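Local structure of YdhT protein (Bacillus subtilis, 3CBW) at residues Thr25-Leu30 with Val243-Leu248; Ala31-Arg36 with Arg40-Ala45. The protein catalyses the endo hydrolysis of beta-1,4-linked mannan, galactomannan and glucomannan, and so takes part in glucomannan degradation. The protein carries 3 engineered substitutions. One frame throughout, in Å; residues are numbered along the deposited sequence.

Contact 1 (Thr25-Leu30 with Val243-Leu248)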
loop_
_atom_site.group_PDB
_atom_site.type_symbol
_atom_site.label_atom_id
_atom_site.label_comp_id
_atom_site.label_asym_id
_atom_site.label_seq_id
_atom_site.Cartn_x
_atom_site.Cartn_y
_atom_site.Cartn_z
ATOM N N THR A 25 -2.335 8.747 16.469
ATOM C CA THR A 25 -2.536 7.629 17.382
ATOM C C THR A 25 -2.327 6.293 16.677
ATOM O O THR A 25 -1.598 5.432 17.163
ATOM C CB THR A 25 -3.925 7.706 18.002
ATOM O OG1 THR A 25 -3.965 8.873 18.827
ATOM C CG2 THR A 25 -4.223 6.479 18.836
ATOM N N VAL A 26 -2.944 6.136 15.513
ATOM C CA VAL A 26 -2.819 4.900 14.757
ATOM C C VAL A 26 -1.364 4.656 14.357
ATOM O O VAL A 26 -0.880 3.527 14.455
ATOM C CB VAL A 26 -3.754 4.913 13.528
ATOM C CG1 VAL A 26 -3.386 3.824 12.514
ATOM C CG2 VAL A 26 -5.197 4.773 13.984
ATOM N N MET A 27 -0.653 5.697 13.926
ATOM C CA MET A 27 0.730 5.499 13.513
ATOM C C MET A 27 1.593 5.018 14.681
ATOM O O MET A 27 2.394 4.089 14.532
ATOM C CB MET A 27 1.318 6.787 12.924
ATOM C CG MET A 27 2.706 6.589 12.336
ATOM S SD MET A 27 2.770 5.451 10.889
ATOM C CE MET A 27 4.057 4.301 11.444
ATOM N N ASN A 28 1.457 5.657 15.840
ATOM C CA ASN A 28 2.222 5.235 17.002
ATOM C C ASN A 28 1.863 3.807 17.415
ATOM O O ASN A 28 2.731 3.003 17.782
ATOM C CB ASN A 28 2.020 6.205 18.173
ATOM C CG ASN A 28 2.999 5.949 19.295
ATOM O OD1 ASN A 28 4.188 5.795 19.053
ATOM N ND2 ASN A 28 2.504 5.891 20.520
ATOM N N TRP A 29 0.573 3.495 17.386
ATOM C CA TRP A 29 0.099 2.157 17.711
ATOM C C TRP A 29 0.677 1.107 16.751
ATOM O O TRP A 29 1.198 0.077 17.184
ATOM C CB TRP A 29 -1.425 2.168 17.715
ATOM C CG TRP A 29 -2.085 0.881 18.087
ATOM C CD1 TRP A 29 -2.409 0.450 19.346
ATOM C CD2 TRP A 29 -2.544 -0.131 17.186
ATOM N NE1 TRP A 29 -3.032 -0.771 19.275
ATOM C CE2 TRP A 29 -3.143 -1.142 17.961
ATOM C CE3 TRP A 29 -2.530 -0.270 15.787
ATOM C CZ2 TRP A 29 -3.681 -2.296 17.396
ATOM C CZ3 TRP A 29 -3.078 -1.403 15.223
ATOM C CH2 TRP A 29 -3.647 -2.405 16.025
ATOM N N LEU A 30 0.617 1.377 15.448
ATOM C CA LEU A 30 1.166 0.450 14.451
ATOM C C LEU A 30 2.656 0.197 14.700
ATOM O O LEU A 30 3.104 -0.951 14.681
ATOM C CB LEU A 30 0.964 0.992 13.025
ATOM C CG LEU A 30 -0.455 0.940 12.451
ATOM C CD1 LEU A 30 -0.482 1.740 11.152
ATOM C CD2 LEU A 30 -0.925 -0.497 12.207
ATOM N N VAL A 243 8.088 9.265 4.223
ATOM C CA VAL A 243 7.671 7.862 4.325
ATOM C C VAL A 243 7.419 7.512 5.772
ATOM O O VAL A 243 8.274 7.730 6.632
ATOM C CB VAL A 243 8.768 6.906 3.771
ATOM C CG1 VAL A 243 8.373 5.446 3.982
ATOM C CG2 VAL A 243 9.012 7.154 2.285
ATOM N N ASP A 244 6.251 6.944 6.036
ATOM C CA ASP A 244 5.914 6.439 7.368
ATOM C C ASP A 244 6.205 4.947 7.549
ATOM O O ASP A 244 6.651 4.525 8.622
ATOM C CB ASP A 244 4.434 6.700 7.673
ATOM C CG ASP A 244 4.132 8.171 7.813
ATOM O OD1 ASP A 244 4.747 8.816 8.686
ATOM O OD2 ASP A 244 3.277 8.690 7.062
ATOM N N ILE A 245 5.919 4.155 6.512
ATOM C CA ILE A 245 6.026 2.694 6.564
ATOM C C ILE A 245 6.751 2.243 5.322
ATOM O O ILE A 245 6.479 2.743 4.230
ATOM C CB ILE A 245 4.615 2.023 6.636
ATOM C CG1 ILE A 245 3.923 2.379 7.957
ATOM C CG2 ILE A 245 4.681 0.500 6.442
ATOM C CD1 ILE A 245 2.470 1.949 8.065
ATOM N N VAL A 246 7.700 1.325 5.496
ATOM C CA VAL A 246 8.377 0.686 4.366
ATOM C C VAL A 246 7.872 -0.742 4.236
ATOM O O VAL A 246 7.405 -1.342 5.215
ATOM C CB VAL A 246 9.921 0.704 4.514
ATOM C CG1 VAL A 246 10.413 2.138 4.525
ATOM C CG2 VAL A 246 10.393 -0.043 5.792
ATOM N N GLY A 247 7.961 -1.316 3.046
ATOM C CA GLY A 247 7.502 -2.680 2.924
ATOM C C GLY A 247 7.821 -3.306 1.600
ATOM O O GLY A 247 8.351 -2.659 0.706
ATOM N N LEU A 248 7.473 -4.580 1.479
ATOM C CA LEU A 248 7.701 -5.342 0.261
ATOM C C LEU A 248 6.413 -5.833 -0.344
ATOM O O LEU A 248 5.567 -6.389 0.361
ATOM C CB LEU A 248 8.578 -6.561 0.554
ATOM C CG LEU A 248 10.018 -6.245 0.948
ATOM C CD1 LEU A 248 10.715 -7.472 1.490
ATOM C CD2 LEU A 248 10.810 -5.678 -0.234
#

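Contact 2 (Ala31-Arg36 with Arg40-Ala45)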
loop_
_atom_site.group_PDB
_atom_site.type_symbol
_atom_site.label_atom_id
_atom_site.label_comp_id
_atom_site.label_asym_id
_atom_site.label_seq_id
_atom_site.Cartn_x
_atom_site.Cartn_y
_atom_site.Cartn_z
ATOM N N ALA A 31 3.407 1.264 14.957
ATOM C CA ALA A 31 4.846 1.149 15.062
ATOM C C ALA A 31 5.263 0.277 16.238
ATOM O O ALA A 31 6.329 -0.349 16.213
ATOM C CB ALA A 31 5.467 2.513 15.196
ATOM N N HIS A 32 4.424 0.234 17.269
ATOM C CA HIS A 32 4.750 -0.525 18.478
ATOM C C HIS A 32 4.289 -1.983 18.473
ATOM O O HIS A 32 4.581 -2.724 19.424
ATOM C CB HIS A 32 4.202 0.181 19.718
ATOM C CG HIS A 32 4.991 1.381 20.129
ATOM N ND1 HIS A 32 4.840 2.613 19.534
ATOM C CD2 HIS A 32 5.923 1.540 21.098
ATOM C CE1 HIS A 32 5.654 3.479 20.112
ATOM N NE2 HIS A 32 6.321 2.852 21.066
ATOM N N LEU A 33 3.590 -2.419 17.427
ATOM C CA LEU A 33 3.080 -3.790 17.400
ATOM C C LEU A 33 4.144 -4.877 17.621
ATOM O O LEU A 33 3.863 -5.842 18.331
ATOM C CB LEU A 33 2.291 -4.060 16.114
ATOM C CG LEU A 33 0.939 -3.336 16.035
ATOM C CD1 LEU A 33 0.370 -3.442 14.636
ATOM C CD2 LEU A 33 -0.068 -3.876 17.072
ATOM N N PRO A 34 5.349 -4.752 17.018
ATOM C CA PRO A 34 6.322 -5.847 17.212
ATOM C C PRO A 34 6.833 -6.031 18.644
ATOM O O PRO A 34 7.521 -7.014 18.919
ATOM C CB PRO A 34 7.473 -5.454 16.277
ATOM C CG PRO A 34 6.825 -4.560 15.242
ATOM C CD PRO A 34 5.876 -3.748 16.075
ATOM N N ASN A 35 6.504 -5.113 19.548
ATOM C CA ASN A 35 6.849 -5.284 20.965
ATOM C C ASN A 35 5.900 -6.218 21.710
ATOM O O ASN A 35 6.186 -6.623 22.837
ATOM C CB ASN A 35 6.895 -3.931 21.666
ATOM C CG ASN A 35 7.930 -2.999 21.071
ATOM O OD1 ASN A 35 8.944 -3.435 20.527
ATOM N ND2 ASN A 35 7.679 -1.704 21.175
ATOM N N ARG A 36 4.774 -6.556 21.092
ATOM C CA ARG A 36 3.794 -7.448 21.702
ATOM C C ARG A 36 4.245 -8.893 21.600
ATOM O O ARG A 36 5.147 -9.214 20.824
ATOM C CB ARG A 36 2.437 -7.306 21.011
ATOM C CG ARG A 36 1.785 -5.952 21.164
ATOM C CD ARG A 36 0.533 -5.915 20.324
ATOM N NE ARG A 36 -0.316 -4.789 20.699
ATOM C CZ ARG A 36 -1.609 -4.710 20.407
ATOM N NH1 ARG A 36 -2.198 -5.672 19.699
ATOM N NH2 ARG A 36 -2.313 -3.658 20.812
ATOM N N ARG A 40 0.124 -9.012 16.712
ATOM C CA ARG A 40 1.193 -8.089 16.339
ATOM C C ARG A 40 1.395 -7.927 14.833
ATOM O O ARG A 40 2.275 -7.178 14.408
ATOM C CB ARG A 40 2.504 -8.473 17.027
ATOM C CG ARG A 40 2.908 -9.915 16.861
ATOM C CD ARG A 40 4.176 -10.193 17.641
ATOM N NE ARG A 40 5.354 -9.693 16.949
ATOM C CZ ARG A 40 6.597 -9.832 17.392
ATOM N NH1 ARG A 40 6.823 -10.404 18.571
ATOM N NH2 ARG A 40 7.609 -9.405 16.656
ATOM N N VAL A 41 0.582 -8.623 14.039
ATOM C CA VAL A 41 0.623 -8.501 12.582
ATOM C C VAL A 41 -0.805 -8.352 12.091
ATOM O O VAL A 41 -1.600 -9.290 12.212
ATOM C CB VAL A 41 1.266 -9.737 11.890
ATOM C CG1 VAL A 41 1.335 -9.522 10.383
ATOM C CG2 VAL A 41 2.650 -10.020 12.424
ATOM N N LEU A 42 -1.146 -7.179 11.558
ATOM C CA LEU A 42 -2.482 -6.994 11.011
ATOM C C LEU A 42 -2.672 -7.820 9.745
ATOM O O LEU A 42 -1.820 -7.814 8.864
ATOM C CB LEU A 42 -2.760 -5.526 10.687
ATOM C CG LEU A 42 -3.329 -4.669 11.816
ATOM C CD1 LEU A 42 -2.323 -4.519 12.938
ATOM C CD2 LEU A 42 -3.726 -3.306 11.296
ATOM N N SER A 43 -3.800 -8.510 9.648
ATOM C CA SER A 43 -4.201 -9.121 8.388
ATOM C C SER A 43 -4.723 -8.054 7.430
ATOM O O SER A 43 -5.110 -6.954 7.840
ATOM C CB SER A 43 -5.259 -10.181 8.647
ATOM O OG SER A 43 -6.373 -9.579 9.281
ATOM N N GLY A 44 -4.744 -8.391 6.152
ATOM C CA GLY A 44 -5.154 -7.443 5.138
ATOM C C GLY A 44 -5.530 -8.155 3.876
ATOM O O GLY A 44 -5.004 -9.230 3.558
ATOM N N ALA A 45 -6.434 -7.526 3.137
ATOM C CA ALA A 45 -6.840 -8.032 1.835
ATOM C C ALA A 45 -7.157 -6.894 0.890
ATOM O O ALA A 45 -7.700 -5.876 1.299
ATOM C CB ALA A 45 -8.058 -8.913 1.965
#

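Contact 1 (Thr25-Leu30 with Val243-Leu248)
The apolar packing centres on M27, which reaches from helix 21-32 to the start of strand 245-252. Its sulfur, SD, lies 3.8 Å from CB of D244. Its methyl carbon CE goes further and meets CG1 of I245 at 4.0 Å. M27 CG is anti to the backbone N (chi1 -174°), and bends at the next two torsions swing the methyl over the chain at D244, 3.8 Å from CE to D244 O. M27 and I245 lie alongside each other and run in opposite senses. One helical turn on, L30 makes a looser methyl-to-methyl contact, with its CD1 4.3 Å from CD1 of I245. I221 of the neighbouring strand also packs against M27, D244 and I245.

The fold is the TIM barrel of glycosyl hydrolase family 26. The helix precedes the first barrel strand and packs here against the N-terminal end of another one. All four touching residues are buried.

The polar groups are served from outside the two segments. D244 meets M27 mainly through CB and its carbonyl oxygen. Its carboxylate is held at both oxygens, OD1 by the backbone N of V15 and OD2 by the backbone N of W222. These two bonds fix the turn of the carboxylate and satisfy its buried oxygens. Backbone bonds to W222 and Y224 also tie I245 into the sheet.

Contact 2 (Ala31-Arg36 with Arg40-Ala45)
This is a local contact between the end of helix 21-32 with its following 3-10 turn and the start of strand 41-49, carried by L33, P34, R36, R40 and L42. The chain turns back on itself within a few residues. CA atoms of L33 and R40 come within 4.8 Å.

On the apolar side, CD1 of L33 presses on CD1 of L42 at 3.4 Å, tighter than usual for two carbons. The two side chains cross at about a right angle. Next to this pair, CB of R40 sits 3.2 Å from O of L33. That same oxygen accepts the backbone N of R36 and closes the turn.

R40 wraps around the turn. With chi1 at 51°, CG stands between the backbone N and the carbonyl carbon, and a bend at chi3 (-78°) folds the guanidinium back over the P34 carbonyl. P34 O lies 3.1 Å above the guanidinium plane, toward its rim. The approach is therefore to a face, and the angle is too poor for a hydrogen bond. NH2 is instead bonded to O of P299, and W327 adds a cation-pi contact. With an alanine in place of this arginine, the P299 carbonyl would probably lose its donor, W327 its cation-pi partner, and a gap would be likely to open beside P34 and R36.

The guanidinium of R36 finds its partners elsewhere. NH1 bonds to O of N39, and NH2 to O of P342 and OG1 of T341. CD2 of L33 lies 3.6 Å above one face of its guanidinium.

The arrangement is a tight helix-to-strand connection leading into the first strand of a TIM barrel, at the strand's N-terminal end.

Overall arrangement
Contacts 1 and 2 share helix 21-32, and their centres are 10 Å apart. Contact 2 is nested in the chain loop that contact 1 closes. They also touch directly. W29 CZ3 lies 3.9 Å from L42 CD1, and L30 CD2 lies 4.1 Å from L42 CD2. L30 thus packs against strands 245-252 and 41-49 at once, so one helix joins two strands of the same barrel sheet. Contact 1 is the more buried. The I245 side chain is about 12 Å from those of H175 and of E275, the nucleophile by similarity, which places contact 1 near the bottom of the barrel, probably clear of the active site. Contact 2 lies away from the annotated sites.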